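Local coordinates for protein iota-carrageenase (Alteromonas sp. ATCC 43554, PDB 1KTW) that hydrolyses the internal beta-1,4 linkages of iota-carrageenan, a sulfated galactan of red algal cell walls, with inversion of anomeric configuration, at residues Q71-V76 with V104-R109; C385-E390 with S455-S460. One frame throughout, in Å; residues are numbered along the deposited sequence.

Contact 1: Q71-V76 with V104-R109; sequences QMKSNV and VNNIVR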
loop_
_atom_site.group_PDB
_atom_site.type_symbol
_atom_site.label_atom_id
_atom_site.label_comp_id
_atom_site.label_asym_id
_atom_site.label_seq_id
_atom_site.Cartn_x
_atom_site.Cartn_y
_atom_site.Cartn_z
ATOM N N GLN A 71 -13.797 11.931 -12.162
ATOM C CA GLN A 71 -13.532 12.965 -11.149
ATOM C C GLN A 71 -14.705 13.060 -10.164
ATOM O O GLN A 71 -15.802 13.505 -10.535
ATOM C CB GLN A 71 -13.333 14.342 -11.812
ATOM C CG GLN A 71 -12.255 14.368 -12.892
ATOM C CD GLN A 71 -10.878 14.093 -12.341
ATOM O OE1 GLN A 71 -10.365 14.861 -11.525
ATOM N NE2 GLN A 71 -10.266 12.989 -12.779
ATOM N N MET A 72 -14.490 12.654 -8.912
ATOM C CA MET A 72 -15.565 12.718 -7.915
ATOM C C MET A 72 -15.775 14.163 -7.442
ATOM O O MET A 72 -14.871 14.994 -7.569
ATOM C CB MET A 72 -15.253 11.791 -6.723
ATOM C CG MET A 72 -15.151 10.295 -7.102
ATOM S SD MET A 72 -16.714 9.602 -7.776
ATOM C CE MET A 72 -16.112 8.130 -8.637
ATOM N N LYS A 73 -16.964 14.453 -6.904
ATOM C CA LYS A 73 -17.318 15.808 -6.451
ATOM C C LYS A 73 -18.027 15.840 -5.099
ATOM O O LYS A 73 -18.541 14.824 -4.647
ATOM C CB LYS A 73 -18.214 16.477 -7.498
ATOM C CG LYS A 73 -17.603 16.532 -8.916
ATOM C CD LYS A 73 -16.420 17.485 -8.987
ATOM C CE LYS A 73 -15.724 17.483 -10.370
ATOM N NZ LYS A 73 -16.644 17.865 -11.495
ATOM N N SER A 74 -18.082 17.026 -4.479
ATOM C CA SER A 74 -18.708 17.210 -3.168
ATOM C C SER A 74 -20.186 16.841 -3.082
ATOM O O SER A 74 -20.972 17.099 -4.006
ATOM C CB SER A 74 -18.557 18.671 -2.695
ATOM O OG SER A 74 -17.196 19.036 -2.503
ATOM N N ASN A 75 -20.556 16.269 -1.939
ATOM C CA ASN A 75 -21.927 15.880 -1.638
ATOM C C ASN A 75 -22.538 14.805 -2.571
ATOM O O ASN A 75 -23.753 14.777 -2.793
ATOM C CB ASN A 75 -22.803 17.144 -1.586
ATOM C CG ASN A 75 -22.340 18.141 -0.515
ATOM O OD1 ASN A 75 -22.213 17.792 0.661
ATOM N ND2 ASN A 75 -22.109 19.390 -0.916
ATOM N N VAL A 76 -21.689 13.916 -3.091
ATOM C CA VAL A 76 -22.134 12.811 -3.956
ATOM C C VAL A 76 -21.951 11.470 -3.213
ATOM O O VAL A 76 -20.872 11.182 -2.688
ATOM C CB VAL A 76 -21.345 12.798 -5.287
ATOM C CG1 VAL A 76 -21.702 11.540 -6.107
ATOM C CG2 VAL A 76 -21.694 14.077 -6.099
ATOM N N VAL A 104 -8.121 15.234 -6.411
ATOM C CA VAL A 104 -6.793 15.383 -7.016
ATOM C C VAL A 104 -6.695 16.707 -7.773
ATOM O O VAL A 104 -5.680 17.393 -7.698
ATOM C CB VAL A 104 -6.464 14.220 -7.999
ATOM C CG1 VAL A 104 -5.113 14.477 -8.696
ATOM C CG2 VAL A 104 -6.403 12.895 -7.243
ATOM N N ASN A 105 -7.758 17.074 -8.484
ATOM C CA ASN A 105 -7.758 18.311 -9.257
ATOM C C ASN A 105 -8.720 19.383 -8.763
ATOM O O ASN A 105 -8.948 20.376 -9.453
ATOM C CB ASN A 105 -8.058 18.004 -10.725
ATOM C CG ASN A 105 -6.996 17.141 -11.351
ATOM O OD1 ASN A 105 -5.823 17.518 -11.378
ATOM N ND2 ASN A 105 -7.389 15.970 -11.850
ATOM N N ASN A 106 -9.277 19.183 -7.575
ATOM C CA ASN A 106 -10.214 20.142 -6.988
ATOM C C ASN A 106 -10.454 19.797 -5.519
ATOM O O ASN A 106 -9.804 18.914 -4.970
ATOM C CB ASN A 106 -11.547 20.123 -7.737
ATOM C CG ASN A 106 -12.264 18.797 -7.615
ATOM O OD1 ASN A 106 -11.861 17.926 -6.838
ATOM N ND2 ASN A 106 -13.334 18.634 -8.375
ATOM N N ILE A 107 -11.400 20.477 -4.894
ATOM C CA ILE A 107 -11.695 20.251 -3.487
ATOM C C ILE A 107 -13.000 19.469 -3.333
ATOM O O ILE A 107 -14.014 19.849 -3.918
ATOM C CB ILE A 107 -11.792 21.616 -2.751
ATOM C CG1 ILE A 107 -10.456 22.368 -2.899
ATOM C CG2 ILE A 107 -12.122 21.416 -1.288
ATOM C CD1 ILE A 107 -10.479 23.823 -2.373
ATOM N N VAL A 108 -12.961 18.386 -2.548
ATOM C CA VAL A 108 -14.124 17.529 -2.304
ATOM C C VAL A 108 -14.442 17.415 -0.808
ATOM O O VAL A 108 -13.557 17.156 0.013
ATOM C CB VAL A 108 -13.897 16.066 -2.846
ATOM C CG1 VAL A 108 -15.145 15.200 -2.596
ATOM C CG2 VAL A 108 -13.585 16.090 -4.345
ATOM N N ARG A 109 -15.711 17.603 -0.465
ATOM C CA ARG A 109 -16.167 17.479 0.922
ATOM C C ARG A 109 -17.468 16.651 0.956
ATOM O O ARG A 109 -18.328 16.807 0.082
ATOM C CB ARG A 109 -16.405 18.870 1.533
ATOM C CG ARG A 109 -15.137 19.754 1.599
ATOM C CD ARG A 109 -14.153 19.301 2.704
ATOM N NE ARG A 109 -12.974 20.180 2.799
ATOM C CZ ARG A 109 -11.861 20.046 2.080
ATOM N NH1 ARG A 109 -11.745 19.058 1.192
ATOM N NH2 ARG A 109 -10.844 20.893 2.259
HETATM O O HOH W 1 -9.793 14.906 -8.713
HETATM O O HOH W 2 -12.189 15.307 -7.485
HETATM O O HOH W 3 -16.195 18.997 -5.557
#
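Q71 and N105 meet amide to amide, their planes turned 34° against each other. N105 ND2 donates to Q71 OE1 at 3.2 Å, nearly straight; Q71 OE1 lies in the amide plane of N105, but the donor stands 39° out of the carbonyl plane of Q71. A bend at chi2 (-65°) turns the Q71 amide this way, while its NE2 is held by E101 OE1 and G69 O. Water 1 also donates to Q71 OE1 (2.9 Å) and accepts from the backbone N of N105. With an alanine in place of Q71, N105 ND2 and water 1 would probably lose their shared acceptor, and E101 its amide partner. The K73 chain crosses N106 at about a right angle, CE lying 3.3 Å from N106 ND2, and its NZ goes on to N47 of helix 39-50. Water 2 donates both to N106 OD1 and to the carbonyl oxygen of M72, which V108 CG2 approaches to 3.6 Å. Water 3 accepts from S74 N and donates to I107 O. The S74 hydroxyl oxygen accepts from R109 N at 2.9 Å, and N75 N returns a bond to R109 O at 3.1 Å. S74 and N75 are central in a type II turn from K73 to V76 leading into strand 76-80 of the parallel beta-helix, a fold consistent with the pectate lyase-like sequence. This is a solvated seam between coils: amides, a hydroxyl, a backbone bond and three waters join the segments, while V108 lies against the M72-K73 backbone and packs on V102 and V140.

Contact 2: C385-E390 with S455-S460; sequences CLPTKE and SECSSS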
loop_
_atom_site.group_PDB
_atom_site.type_symbol
_atom_site.label_atom_id
_atom_site.label_comp_id
_atom_site.label_asym_id
_atom_site.label_seq_id
_atom_site.Cartn_x
_atom_site.Cartn_y
_atom_site.Cartn_z
ATOM N N CYS A 385 12.100 -20.889 -3.923
ATOM C CA CYS A 385 12.392 -20.805 -5.364
ATOM C C CYS A 385 12.555 -19.366 -5.846
ATOM O O CYS A 385 12.079 -18.417 -5.199
ATOM C CB CYS A 385 11.289 -21.482 -6.194
ATOM S SG CYS A 385 9.630 -20.732 -6.052
ATOM N N LEU A 386 13.231 -19.205 -6.982
ATOM C CA LEU A 386 13.452 -17.899 -7.576
ATOM C C LEU A 386 12.620 -17.771 -8.854
ATOM O O LEU A 386 12.759 -18.579 -9.786
ATOM C CB LEU A 386 14.937 -17.703 -7.899
ATOM C CG LEU A 386 15.337 -16.507 -8.776
ATOM C CD1 LEU A 386 15.105 -15.191 -8.033
ATOM C CD2 LEU A 386 16.814 -16.649 -9.166
ATOM N N PRO A 387 11.724 -16.764 -8.908
ATOM C CA PRO A 387 10.885 -16.565 -10.098
ATOM C C PRO A 387 11.745 -16.384 -11.359
ATOM O O PRO A 387 12.807 -15.767 -11.307
ATOM C CB PRO A 387 10.084 -15.308 -9.747
ATOM C CG PRO A 387 9.922 -15.434 -8.228
ATOM C CD PRO A 387 11.346 -15.830 -7.829
ATOM N N THR A 388 11.283 -16.919 -12.488
ATOM C CA THR A 388 12.039 -16.802 -13.740
ATOM C C THR A 388 12.069 -15.367 -14.243
ATOM O O THR A 388 11.315 -14.519 -13.766
ATOM C CB THR A 388 11.436 -17.671 -14.854
ATOM O OG1 THR A 388 10.190 -17.106 -15.273
ATOM C CG2 THR A 388 11.197 -19.093 -14.356
ATOM N N LYS A 389 12.947 -15.103 -15.210
ATOM C CA LYS A 389 13.088 -13.777 -15.801
ATOM C C LYS A 389 11.773 -13.362 -16.464
ATOM O O LYS A 389 11.418 -12.181 -16.473
ATOM C CB LYS A 389 14.209 -13.770 -16.851
ATOM C CG LYS A 389 15.613 -14.067 -16.318
ATOM C CD LYS A 389 15.685 -15.419 -15.611
ATOM C CE LYS A 389 15.143 -16.540 -16.484
ATOM N NZ LYS A 389 14.795 -17.734 -15.676
ATOM N N GLU A 390 11.058 -14.339 -17.017
ATOM C CA GLU A 390 9.781 -14.076 -17.671
ATOM C C GLU A 390 8.729 -13.625 -16.655
ATOM O O GLU A 390 7.848 -12.813 -16.972
ATOM C CB GLU A 390 9.278 -15.336 -18.389
ATOM N N SER A 455 16.582 -23.427 -7.449
ATOM C CA SER A 455 15.490 -23.891 -8.302
ATOM C C SER A 455 14.601 -22.718 -8.714
ATOM O O SER A 455 14.456 -21.753 -7.957
ATOM C CB SER A 455 14.633 -24.919 -7.565
ATOM O OG SER A 455 15.414 -26.014 -7.128
ATOM N N GLU A 456 14.005 -22.809 -9.905
ATOM C CA GLU A 456 13.113 -21.748 -10.410
ATOM C C GLU A 456 11.674 -22.064 -10.029
ATOM O O GLU A 456 11.298 -23.229 -9.933
ATOM C CB GLU A 456 13.185 -21.652 -11.944
ATOM C CG GLU A 456 14.559 -21.404 -12.517
ATOM C CD GLU A 456 14.513 -21.133 -14.016
ATOM O OE1 GLU A 456 13.927 -21.959 -14.763
ATOM O OE2 GLU A 456 15.058 -20.086 -14.438
ATOM N N CYS A 457 10.855 -21.029 -9.822
ATOM C CA CYS A 457 9.465 -21.260 -9.465
ATOM C C CYS A 457 8.681 -21.730 -10.694
ATOM O O CYS A 457 8.884 -21.230 -11.802
ATOM C CB CYS A 457 8.816 -19.970 -8.915
ATOM S SG CYS A 457 9.595 -19.234 -7.432
ATOM N N SER A 458 7.785 -22.692 -10.507
ATOM C CA SER A 458 6.971 -23.146 -11.624
ATOM C C SER A 458 5.955 -22.042 -11.935
ATOM O O SER A 458 5.707 -21.166 -11.099
ATOM C CB SER A 458 6.230 -24.428 -11.259
ATOM O OG SER A 458 5.394 -24.224 -10.132
ATOM N N SER A 459 5.377 -22.083 -13.134
ATOM C CA SER A 459 4.379 -21.098 -13.545
ATOM C C SER A 459 3.207 -21.119 -12.574
ATOM O O SER A 459 2.689 -20.075 -12.165
ATOM C CB SER A 459 3.864 -21.416 -14.956
ATOM O OG SER A 459 4.872 -21.210 -15.931
ATOM N N SER A 460 2.795 -22.325 -12.210
ATOM C CA SER A 460 1.679 -22.519 -11.301
ATOM C C SER A 460 1.925 -21.879 -9.940
ATOM O O SER A 460 1.010 -21.316 -9.336
ATOM C CB SER A 460 1.412 -24.011 -11.120
ATOM O OG SER A 460 0.325 -24.215 -10.240
#
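This is a disulfide-clamped parallel beta bridge that ties the C-terminal tail to a long loop between strands 364-366 and 399-401, in the C-terminal part of the beta-helix protein. The covalent evidence is C385 SG bound to C457 SG at 2.0 Å, with a chi3 of 95°, close to the preferred right angle. C385 brings its sulfur between the backbone N and the carbonyl carbon (chi1 63°), whereas in C457 the sulfur is anti to the carbonyl carbon. P387 packs its ring beside the disulfide, CD lying 3.8 Å from C457 SG, and W462 of the terminal helix touches the proline in turn. The bridge itself pairs L386 with E456 through two backbone bonds: L386 N donates to S455 O at 3.0 Å, and C457 N donates to L386 O at 3.1 Å. One residue bonding to both neighbours of its partner is the pattern that defines a parallel bridge. These two bonds and the disulfide act on the same short stretch of the two backbones, and S458, as N-cap, starts helix 459-463 just beyond, its OG accepting from R461 N. On the more exposed flank, T388 sets its methyl across the E456 side chain, CG2 standing 3.9 Å from E456 CD. The two side chains cross at about a right angle. The same carboxylate is paired from the loop side: K389, bent at both chi2 and chi3, curls back so that its NZ forms a salt bridge with E456 OE2 at 2.7 Å.

How the contacts relate
Contacts 1 and 2 are in series along the chain and share no atoms: their centres are 44 Å apart, their nearest atoms about 31 Å, and they lie on opposite sides of the chain's centre, about 23 and 25 Å from it. Each has bound carrageenan sugars nearby without reaching them. The side chain of N105 in contact 1 is about 10 Å from both a 3,6-anhydro-2-sulfogalactose and a 4-sulfogalactose, and that of L386 in contact 2 is about 8 and 9 Å from sugars of these two kinds. Contact 1 is wholly non-covalent, whereas contact 2 adds a disulfide to its hydrogen bonds and salt bridge.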